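Local coordinates for pyroglutatmate porin OpdO (Pseudomonas aeruginosa, PDB 3SZV), which probably serves as an outer-membrane porin of the OprD family, a beta-barrel channel for small carboxylate solutes such as pyroglutamate, at residues A[180-185]-A[215-220]; A[226-231]-A[236-241]; A[299-304]-A[355-360]. One frame throughout, in Å; residues are numbered along the deposited sequence.

Contact 1 of 3, residues A[180-185]-A[215-220]. With C8E ((hydroxyethyloxy)tri(ethyloxy)octane), chain I.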
loop_
_atom_site.group_PDB
_atom_site.type_symbol
_atom_site.label_atom_id
_atom_site.label_comp_id
_atom_site.label_asym_id
_atom_site.label_seq_id
_atom_site.Cartn_x
_atom_site.Cartn_y
_atom_site.Cartn_z
ATOM N N PHE A 180 -14.940 3.778 8.617
ATOM C CA PHE A 180 -13.560 3.593 9.045
ATOM C C PHE A 180 -13.390 3.413 10.546
ATOM O O PHE A 180 -14.224 3.840 11.348
ATOM C CB PHE A 180 -12.728 4.832 8.694
ATOM C CG PHE A 180 -12.706 5.182 7.235
ATOM C CD1 PHE A 180 -11.977 4.422 6.340
ATOM C CD2 PHE A 180 -13.360 6.317 6.776
ATOM C CE1 PHE A 180 -11.936 4.763 4.987
ATOM C CE2 PHE A 180 -13.322 6.662 5.434
ATOM C CZ PHE A 180 -12.609 5.894 4.547
ATOM N N SER A 181 -12.274 2.788 10.901
ATOM C CA SER A 181 -11.756 2.842 12.262
ATOM C C SER A 181 -10.244 2.955 12.178
ATOM O O SER A 181 -9.665 2.864 11.091
ATOM C CB SER A 181 -12.164 1.610 13.079
ATOM O OG SER A 181 -11.499 0.440 12.636
ATOM N N ALA A 182 -9.598 3.191 13.309
ATOM C CA ALA A 182 -8.142 3.305 13.337
ATOM C C ALA A 182 -7.505 2.045 13.908
ATOM O O ALA A 182 -7.996 1.466 14.868
ATOM C CB ALA A 182 -7.712 4.527 14.132
ATOM N N ASN A 183 -6.420 1.616 13.279
ATOM C CA ASN A 183 -5.664 0.458 13.746
ATOM C C ASN A 183 -5.263 0.606 15.219
ATOM O O ASN A 183 -4.715 1.651 15.605
ATOM C CB ASN A 183 -4.421 0.272 12.877
ATOM C CG ASN A 183 -3.763 -1.070 13.090
ATOM O OD1 ASN A 183 -4.270 -2.103 12.641
ATOM N ND2 ASN A 183 -2.632 -1.075 13.790
ATOM N N ARG A 184 -5.532 -0.443 16.006
ATOM C CA ARG A 184 -5.344 -0.490 17.476
ATOM C C ARG A 184 -6.259 0.432 18.265
ATOM O O ARG A 184 -6.883 -0.001 19.241
ATOM C CB ARG A 184 -3.892 -0.215 17.893
ATOM C CG ARG A 184 -2.886 -1.269 17.473
ATOM C CD ARG A 184 -1.494 -0.880 17.993
ATOM N NE ARG A 184 -0.455 -1.826 17.607
ATOM C CZ ARG A 184 0.254 -1.757 16.479
ATOM N NH1 ARG A 184 0.041 -0.762 15.614
ATOM N NH2 ARG A 184 1.174 -2.679 16.225
ATOM N N ILE A 185 -6.325 1.690 17.851
ATOM C CA ILE A 185 -6.980 2.741 18.632
ATOM C C ILE A 185 -8.505 2.653 18.573
ATOM O O ILE A 185 -9.201 3.067 19.508
ATOM C CB ILE A 185 -6.496 4.113 18.142
ATOM C CG1 ILE A 185 -5.037 4.327 18.556
ATOM C CG2 ILE A 185 -7.389 5.242 18.653
ATOM C CD1 ILE A 185 -4.264 5.180 17.561
ATOM N N LYS A 215 -11.867 11.880 10.513
ATOM C CA LYS A 215 -12.798 12.705 11.279
ATOM C C LYS A 215 -13.335 11.970 12.502
ATOM O O LYS A 215 -13.753 10.815 12.418
ATOM C CB LYS A 215 -13.944 13.179 10.380
ATOM C CG LYS A 215 -14.823 14.244 11.037
ATOM C CD LYS A 215 -15.945 14.709 10.104
ATOM C CE LYS A 215 -16.840 15.729 10.794
ATOM N NZ LYS A 215 -18.041 16.069 9.974
ATOM N N ASP A 216 -13.283 12.664 13.640
ATOM C CA ASP A 216 -13.748 12.150 14.931
ATOM C C ASP A 216 -12.828 11.103 15.550
ATOM O O ASP A 216 -13.180 10.503 16.568
ATOM C CB ASP A 216 -15.181 11.619 14.834
ATOM C CG ASP A 216 -16.155 12.674 14.351
ATOM O OD1 ASP A 216 -16.214 13.761 14.968
ATOM O OD2 ASP A 216 -16.841 12.422 13.338
ATOM N N ILE A 217 -11.661 10.885 14.949
ATOM C CA ILE A 217 -10.659 10.007 15.550
ATOM C C ILE A 217 -9.308 10.708 15.686
ATOM O O ILE A 217 -8.886 11.015 16.795
ATOM C CB ILE A 217 -10.498 8.666 14.810
ATOM C CG1 ILE A 217 -11.860 7.971 14.692
ATOM C CG2 ILE A 217 -9.511 7.780 15.573
ATOM C CD1 ILE A 217 -11.798 6.633 13.942
ATOM N N TYR A 218 -8.649 11.010 14.570
ATOM C CA TYR A 218 -7.328 11.612 14.662
ATOM C C TYR A 218 -7.000 12.595 13.538
ATOM O O TYR A 218 -7.622 12.577 12.466
ATOM C CB TYR A 218 -6.238 10.529 14.756
ATOM C CG TYR A 218 -5.970 9.754 13.470
ATOM C CD1 TYR A 218 -5.244 10.322 12.425
ATOM C CD2 TYR A 218 -6.439 8.450 13.298
ATOM C CE1 TYR A 218 -4.985 9.613 11.243
ATOM C CE2 TYR A 218 -6.195 7.736 12.116
ATOM C CZ TYR A 218 -5.473 8.324 11.098
ATOM O OH TYR A 218 -5.238 7.605 9.945
ATOM N N ARG A 219 -6.025 13.456 13.806
ATOM C CA ARG A 219 -5.400 14.305 12.799
ATOM C C ARG A 219 -3.956 13.841 12.695
ATOM O O ARG A 219 -3.333 13.508 13.705
ATOM C CB ARG A 219 -5.422 15.775 13.221
ATOM C CG ARG A 219 -6.806 16.344 13.487
ATOM C CD ARG A 219 -6.708 17.735 14.144
ATOM N NE ARG A 219 -8.026 18.231 14.507
ATOM C CZ ARG A 219 -8.254 19.438 15.015
ATOM N NH1 ARG A 219 -7.245 20.275 15.212
ATOM N NH2 ARG A 219 -9.490 19.811 15.318
ATOM N N GLN A 220 -3.399 13.844 11.493
ATOM C CA GLN A 220 -2.019 13.415 11.313
ATOM C C GLN A 220 -1.342 14.222 10.215
ATOM O O GLN A 220 -1.944 14.498 9.180
ATOM C CB GLN A 220 -1.983 11.930 10.968
ATOM C CG GLN A 220 -0.596 11.294 10.965
ATOM C CD GLN A 220 -0.685 9.805 10.742
ATOM O OE1 GLN A 220 -1.391 9.355 9.852
ATOM N NE2 GLN A 220 0.005 9.022 11.572
HETATM C C4 C8E I . -2.084 16.978 12.189
HETATM C C5 C8E I . -3.072 17.895 11.474
HETATM C C6 C8E I . -3.783 17.124 10.368
HETATM C C7 C8E I . -5.240 17.532 10.229
HETATM C C8 C8E I . -5.424 18.883 9.550
HETATM O O9 C8E I . -6.593 18.846 8.753
HETATM C C10 C8E I . -6.497 17.951 7.665
HETATM C C11 C8E I . -6.799 18.784 6.427
HETATM O O12 C8E I . -6.661 18.084 5.216
HETATM C C13 C8E I . -7.399 18.747 4.211
HETATM C C14 C8E I . -7.952 17.772 3.179
HETATM O O15 C8E I . -8.413 18.510 2.069
HETATM C C16 C8E I . -9.496 17.907 1.399
HETATM C C17 C8E I . -8.997 17.326 0.074
HETATM O O18 C8E I . -10.064 16.860 -0.723
HETATM C C19 C8E I . -10.001 17.322 -2.056
HETATM C C20 C8E I . -10.079 16.138 -3.016
HETATM O O21 C8E I . -11.295 16.184 -3.732
#

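Contact 2 of 3, residues A[226-231]-A[236-241]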
loop_
_atom_site.group_PDB
_atom_site.type_symbol
_atom_site.label_atom_id
_atom_site.label_comp_id
_atom_site.label_asym_id
_atom_site.label_seq_id
_atom_site.Cartn_x
_atom_site.Cartn_y
_atom_site.Cartn_z
ATOM N N VAL A 226 13.372 12.527 0.659
ATOM C CA VAL A 226 13.931 11.357 0.011
ATOM C C VAL A 226 15.008 11.807 -0.966
ATOM O O VAL A 226 14.754 12.612 -1.870
ATOM C CB VAL A 226 12.857 10.559 -0.755
ATOM C CG1 VAL A 226 13.473 9.374 -1.460
ATOM C CG2 VAL A 226 11.766 10.091 0.208
ATOM N N HIS A 227 16.217 11.297 -0.759
ATOM C CA HIS A 227 17.347 11.618 -1.607
ATOM C C HIS A 227 17.782 10.383 -2.359
ATOM O O HIS A 227 17.982 9.317 -1.776
ATOM C CB HIS A 227 18.513 12.161 -0.780
ATOM C CG HIS A 227 19.701 12.528 -1.608
ATOM N ND1 HIS A 227 20.822 11.730 -1.693
ATOM C CD2 HIS A 227 19.931 13.593 -2.411
ATOM C CE1 HIS A 227 21.700 12.300 -2.501
ATOM N NE2 HIS A 227 21.183 13.429 -2.953
ATOM N N THR A 228 17.938 10.527 -3.667
ATOM C CA THR A 228 18.344 9.406 -4.486
ATOM C C THR A 228 19.683 9.722 -5.138
ATOM O O THR A 228 19.797 10.662 -5.921
ATOM C CB THR A 228 17.279 9.079 -5.542
ATOM O OG1 THR A 228 16.046 8.748 -4.895
ATOM C CG2 THR A 228 17.722 7.899 -6.402
ATOM N N LEU A 229 20.702 8.950 -4.779
ATOM C CA LEU A 229 22.040 9.142 -5.310
ATOM C C LEU A 229 22.377 8.016 -6.268
ATOM O O LEU A 229 22.584 6.881 -5.857
ATOM C CB LEU A 229 23.056 9.180 -4.172
ATOM C CG LEU A 229 24.527 9.264 -4.581
ATOM C CD1 LEU A 229 24.787 10.520 -5.404
ATOM C CD2 LEU A 229 25.418 9.226 -3.347
ATOM N N ASP A 230 22.438 8.337 -7.554
ATOM C CA ASP A 230 22.815 7.356 -8.555
ATOM C C ASP A 230 24.304 7.492 -8.844
ATOM O O ASP A 230 24.756 8.539 -9.298
ATOM C CB ASP A 230 22.005 7.578 -9.830
ATOM C CG ASP A 230 22.205 6.475 -10.847
ATOM O OD1 ASP A 230 23.195 5.721 -10.730
ATOM O OD2 ASP A 230 21.370 6.369 -11.769
ATOM N N LEU A 231 25.067 6.437 -8.570
ATOM C CA LEU A 231 26.500 6.448 -8.838
ATOM C C LEU A 231 26.787 5.794 -10.190
ATOM O O LEU A 231 27.918 5.813 -10.673
ATOM C CB LEU A 231 27.266 5.735 -7.716
ATOM C CG LEU A 231 28.738 6.097 -7.466
ATOM C CD1 LEU A 231 29.196 5.543 -6.122
ATOM C CD2 LEU A 231 29.668 5.624 -8.579
ATOM N N SER A 236 23.690 2.576 -6.353
ATOM C CA SER A 236 22.887 3.711 -5.935
ATOM C C SER A 236 22.518 3.633 -4.464
ATOM O O SER A 236 22.502 2.551 -3.871
ATOM C CB SER A 236 21.618 3.805 -6.784
ATOM O OG SER A 236 20.742 2.718 -6.527
ATOM N N LEU A 237 22.226 4.792 -3.883
ATOM C CA LEU A 237 21.812 4.878 -2.492
ATOM C C LEU A 237 20.603 5.783 -2.387
ATOM O O LEU A 237 20.652 6.954 -2.780
ATOM C CB LEU A 237 22.945 5.426 -1.620
ATOM C CG LEU A 237 22.599 5.590 -0.140
ATOM C CD1 LEU A 237 22.300 4.234 0.470
ATOM C CD2 LEU A 237 23.728 6.281 0.612
ATOM N N LYS A 238 19.514 5.233 -1.866
ATOM C CA LYS A 238 18.315 6.004 -1.582
ATOM C C LYS A 238 18.239 6.209 -0.077
ATOM O O LYS A 238 18.368 5.253 0.701
ATOM C CB LYS A 238 17.067 5.257 -2.076
ATOM C CG LYS A 238 15.765 6.027 -1.940
ATOM C CD LYS A 238 14.570 5.171 -2.384
ATOM C CE LYS A 238 13.241 5.847 -2.075
ATOM N NZ LYS A 238 12.068 4.968 -2.402
ATOM N N SER A 239 18.031 7.455 0.331
ATOM C CA SER A 239 17.880 7.787 1.745
ATOM C C SER A 239 16.486 8.343 1.940
ATOM O O SER A 239 16.123 9.337 1.306
ATOM C CB SER A 239 18.911 8.841 2.149
ATOM O OG SER A 239 20.231 8.367 1.966
ATOM N N ASP A 240 15.710 7.712 2.817
ATOM C CA ASP A 240 14.276 7.984 2.950
ATOM C C ASP A 240 13.993 8.302 4.422
ATOM O O ASP A 240 14.064 7.420 5.276
ATOM C CB ASP A 240 13.510 6.740 2.447
ATOM C CG ASP A 240 11.986 6.866 2.519
ATOM O OD1 ASP A 240 11.448 7.687 3.284
ATOM O OD2 ASP A 240 11.334 6.076 1.794
ATOM N N LEU A 241 13.720 9.573 4.706
ATOM C CA LEU A 241 13.462 10.044 6.071
ATOM C C LEU A 241 11.997 10.423 6.226
ATOM O O LEU A 241 11.437 11.121 5.377
ATOM C CB LEU A 241 14.324 11.271 6.384
ATOM C CG LEU A 241 15.821 11.097 6.185
ATOM C CD1 LEU A 241 16.534 12.398 6.555
ATOM C CD2 LEU A 241 16.311 9.937 7.041
HETATM O O HOH W 1 21.069 9.045 -0.666
#

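Contact 3 of 3, residues A[299-304]-A[355-360]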
loop_
_atom_site.group_PDB
_atom_site.type_symbol
_atom_site.label_atom_id
_atom_site.label_comp_id
_atom_site.label_asym_id
_atom_site.label_seq_id
_atom_site.Cartn_x
_atom_site.Cartn_y
_atom_site.Cartn_z
ATOM N N PHE A 299 7.415 -1.483 8.459
ATOM C CA PHE A 299 6.197 -2.263 8.240
ATOM C C PHE A 299 6.507 -3.336 7.203
ATOM O O PHE A 299 6.887 -3.028 6.065
ATOM C CB PHE A 299 5.061 -1.344 7.761
ATOM C CG PHE A 299 3.908 -2.051 7.083
ATOM C CD1 PHE A 299 3.143 -2.991 7.756
ATOM C CD2 PHE A 299 3.557 -1.709 5.788
ATOM C CE1 PHE A 299 2.058 -3.617 7.119
ATOM C CE2 PHE A 299 2.477 -2.322 5.155
ATOM C CZ PHE A 299 1.733 -3.273 5.823
ATOM N N ILE A 300 6.358 -4.589 7.617
ATOM C CA ILE A 300 6.750 -5.730 6.800
ATOM C C ILE A 300 5.604 -6.746 6.679
ATOM O O ILE A 300 4.439 -6.330 6.638
ATOM C CB ILE A 300 8.095 -6.316 7.289
ATOM C CG1 ILE A 300 8.039 -6.735 8.762
ATOM C CG2 ILE A 300 9.206 -5.298 7.071
ATOM C CD1 ILE A 300 9.215 -7.625 9.156
ATOM N N GLN A 301 5.894 -8.046 6.586
ATOM C CA GLN A 301 4.841 -8.983 6.194
ATOM C C GLN A 301 3.704 -9.033 7.197
ATOM O O GLN A 301 2.526 -8.975 6.825
ATOM C CB GLN A 301 5.400 -10.388 5.956
ATOM C CG GLN A 301 4.347 -11.394 5.513
ATOM C CD GLN A 301 4.951 -12.721 5.073
ATOM O OE1 GLN A 301 6.074 -12.776 4.566
ATOM N NE2 GLN A 301 4.207 -13.804 5.268
ATOM N N ILE A 302 4.052 -9.139 8.468
ATOM C CA ILE A 302 3.034 -9.233 9.508
ATOM C C ILE A 302 2.940 -7.939 10.311
ATOM O O ILE A 302 1.890 -7.276 10.342
ATOM C CB ILE A 302 3.294 -10.423 10.440
ATOM C CG1 ILE A 302 3.273 -11.732 9.635
ATOM C CG2 ILE A 302 2.253 -10.470 11.567
ATOM C CD1 ILE A 302 3.598 -12.970 10.438
ATOM N N GLY A 303 4.044 -7.553 10.932
ATOM C CA GLY A 303 4.015 -6.441 11.866
ATOM C C GLY A 303 4.355 -5.074 11.314
ATOM O O GLY A 303 5.042 -4.939 10.286
ATOM N N ASP A 304 3.863 -4.045 11.994
ATOM C CA ASP A 304 4.155 -2.674 11.611
ATOM C C ASP A 304 5.244 -2.020 12.465
ATOM O O ASP A 304 5.746 -0.943 12.121
ATOM C CB ASP A 304 2.883 -1.805 11.582
ATOM C CG ASP A 304 2.196 -1.706 12.921
ATOM O OD1 ASP A 304 2.790 -2.100 13.960
ATOM O OD2 ASP A 304 1.048 -1.200 12.942
ATOM N N ASN A 355 11.284 -12.231 7.503
ATOM C CA ASN A 355 10.516 -12.556 6.302
ATOM C C ASN A 355 11.451 -13.057 5.224
ATOM O O ASN A 355 12.567 -12.552 5.090
ATOM C CB ASN A 355 9.854 -11.321 5.678
ATOM C CG ASN A 355 8.840 -10.624 6.570
ATOM O OD1 ASN A 355 8.429 -9.510 6.241
ATOM N ND2 ASN A 355 8.408 -11.250 7.669
ATOM N N THR A 356 10.997 -14.026 4.437
ATOM C CA THR A 356 11.739 -14.455 3.252
ATOM C C THR A 356 10.763 -14.645 2.110
ATOM O O THR A 356 9.758 -15.337 2.265
ATOM C CB THR A 356 12.481 -15.775 3.494
ATOM O OG1 THR A 356 13.393 -15.606 4.581
ATOM C CG2 THR A 356 13.253 -16.200 2.230
ATOM N N ASP A 357 11.052 -14.019 0.967
ATOM C CA ASP A 357 10.219 -14.144 -0.224
ATOM C C ASP A 357 11.030 -14.800 -1.328
ATOM O O ASP A 357 12.125 -14.345 -1.645
ATOM C CB ASP A 357 9.776 -12.771 -0.735
ATOM C CG ASP A 357 8.690 -12.130 0.114
ATOM O OD1 ASP A 357 8.296 -12.715 1.141
ATOM O OD2 ASP A 357 8.247 -11.022 -0.260
ATOM N N LEU A 358 10.483 -15.854 -1.928
ATOM C CA LEU A 358 11.098 -16.496 -3.078
ATOM C C LEU A 358 10.064 -16.459 -4.181
ATOM O O LEU A 358 8.909 -16.822 -3.967
ATOM C CB LEU A 358 11.427 -17.955 -2.761
ATOM C CG LEU A 358 12.867 -18.449 -2.889
ATOM C CD1 LEU A 358 12.893 -19.962 -2.749
ATOM C CD2 LEU A 358 13.476 -18.022 -4.212
ATOM N N GLY A 359 10.455 -16.022 -5.370
ATOM C CA GLY A 359 9.477 -15.936 -6.437
ATOM C C GLY A 359 10.025 -16.263 -7.802
ATOM O O GLY A 359 11.220 -16.121 -8.051
ATOM N N TYR A 360 9.150 -16.731 -8.686
ATOM C CA TYR A 360 9.519 -16.922 -10.074
ATOM C C TYR A 360 8.382 -16.525 -10.985
ATOM O O TYR A 360 7.231 -16.899 -10.755
ATOM C CB TYR A 360 9.899 -18.362 -10.376
ATOM C CG TYR A 360 10.505 -18.482 -11.748
ATOM C CD1 TYR A 360 11.759 -17.949 -12.012
ATOM C CD2 TYR A 360 9.824 -19.104 -12.780
ATOM C CE1 TYR A 360 12.327 -18.044 -13.263
ATOM C CE2 TYR A 360 10.381 -19.205 -14.039
ATOM C CZ TYR A 360 11.632 -18.672 -14.275
ATOM O OH TYR A 360 12.194 -18.768 -15.519
HETATM O O HOH W 2 7.600 -10.926 3.158
#

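Contact 1 of 3, residues A[180-185]-A[215-220]
Ile-217 and Tyr-218, the two residues of a classic beta bulge at the start of strand 218-230, both turn toward Ala-182 on the short strand 180-182. The bulge is defined by both residues facing a single residue of strand 205-214. The two segments are not paired as neighbouring strands: their nearest CA atoms, those of Ala-182 and Ile-217, are 7.5 Å apart, and the link between them is van der Waals packing alone.

Ile-217 uses both branches. Its CG2 methyl meets Ala-182 CB at 4.0 Å. The other branch, with CG1 beside the backbone N (chi1 -54°) and CD1 extended beyond it, runs alongside the backbone and brings CD1 to 4.1 Å from Ser-181 CA. Tyr-218 approaches the same methyl group from the other residue of the bulge: Ala-182 CB lies at the edge of the ring, near its plane, 4.1 Å from CE2. Neither ring face is used by the alanine. Two residues after Ala-182 the chain turns at Arg-184, whose positive phi and the bond from Ile-185 N to Asn-183 O (2.8 Å) fit a classic gamma turn.

On the opposite side of strand 218-230, Arg-219 CB touches the detergent C8E at its C7 atom (3.5 Å), while the guanidinium group forms a salt bridge with Asp-249. The bound detergent marks that side as the likely membrane-facing one, with Tyr-218 and strand 180-182 probably inside it. A short strand that packs on a bulge of the wall, probably from within, is consistent with a beta-barrel porin in which chain segments fold inward.

Contact 2 of 3, residues A[226-231]-A[236-241]
Leu-229 and Leu-237 form a hydrogen-bonded antiparallel pair, and with Val-226 they bury more surface here than the other residues. The pair is closed by Leu-229 N to Leu-237 O at 2.8 Å and Leu-237 N to Leu-229 O at 2.9 Å. The first bond is nearly straight at hydrogen (166°), yet its donor is tilted 26° from the carbonyl plane. Both leucine side chains lie on one face of the hairpin, where Leu-229 CB packs 3.6 Å from Leu-237 O.

That carbonyl oxygen has a second partner. A water donates to Leu-237 O at 3.0 Å and is also bound by His-227 ND1 at 2.9 Å and by Ser-239 OG at 2.8 Å. The water sits at the imidazole edge, in the ring plane, so three groups from both strands grip it and help fix the ring's rotation. The backbones of His-227 and Ser-239, whose side chains hold the water, make the other doubly hydrogen-bonded pair.

Val-226 belongs to the opposite face and works through its two methyls. With CG1 trans to the backbone N (chi1 178°), that methyl meets Lys-238 CE at 3.6 Å, the extended lysine chain slanting over from the next pair on that face, Thr-228 with Lys-238. CG2 instead lies beside the carboxylate of Asp-240, its directly paired residue, at 3.9 Å from OD1; the acid's salt bridge is with Arg-242.

Register in this hairpin is therefore set by four short backbone bonds. Its side chains add apolar packing through aliphatic parts, including the lysine stem, and one shared water joins an imidazole, a hydroxyl and a carbonyl across the strands.

Contact 3 of 3, residues A[299-304]-A[355-360]
Direct hydrogen bonding between the loop segment 299-304 and strand 346-361 is carried by Gln-301 and Asn-355. Gln-301 N donates to Asn-355 OD1 at 2.9 Å. The bond is bent, with 149° at hydrogen, and the donor is tilted from the plane of the amide carbonyl. Arg-334 NE donates to the same oxygen, while Asn-355 ND2 is held by Glu-353, whose carboxylate also receives the backbone N-H groups of Ile-302 and Gly-303.

Water mediates the second polar link. Gln-301 OE1 and Asp-357 OD1 are 4.1 Å apart, and one water spans them by donating to each: 2.8 Å from the water to Gln-301 OE1 and 2.8 Å to Asp-357 OD1. The amide's other end, NE2, is bound to Glu-389.

Packing completes the contact. Gln-301 CB lies against the Asn-355 amide, 3.5 Å from its CG. The Gln-301 amide, farther along the extended side chain, is turned 43° from it. From the Ile-300 side, CG1 stands between backbone N and carbonyl carbon (chi1 57°), which brings CD1 to 3.6 Å from Asn-355 OD1.

The buried Asn-355 amide thus has both ends satisfied, two donors on its oxygen and a carboxylate on its nitrogen. A cation at one end and an anion at the other would probably polarise it, strengthening its grip on the loop backbone.

How the contacts relate
From the N terminus, contact 1 comes first, closing a 29-residue span that contains strands 186-200 and 205-214. Contact 2 follows on the same strand 218-230, farther along, and closes only the short hairpin turn to strand 236-248. Contact 3 spans 50 residues, from the loop after strand 271-281 to strand 346-361. The three lie in series, neither nesting nor crossing. Contacts 1 and 2 are joined through the shared strand, with nearest atoms about 13 Å apart. Contacts 1 and 3 touch: Arg-184 NH2 and Asp-304 OD1 form a 2.8 Å salt bridge, tying the turn after strand 180-182 to the loop that holds 299-304, while each segment also packs on the barrel wall.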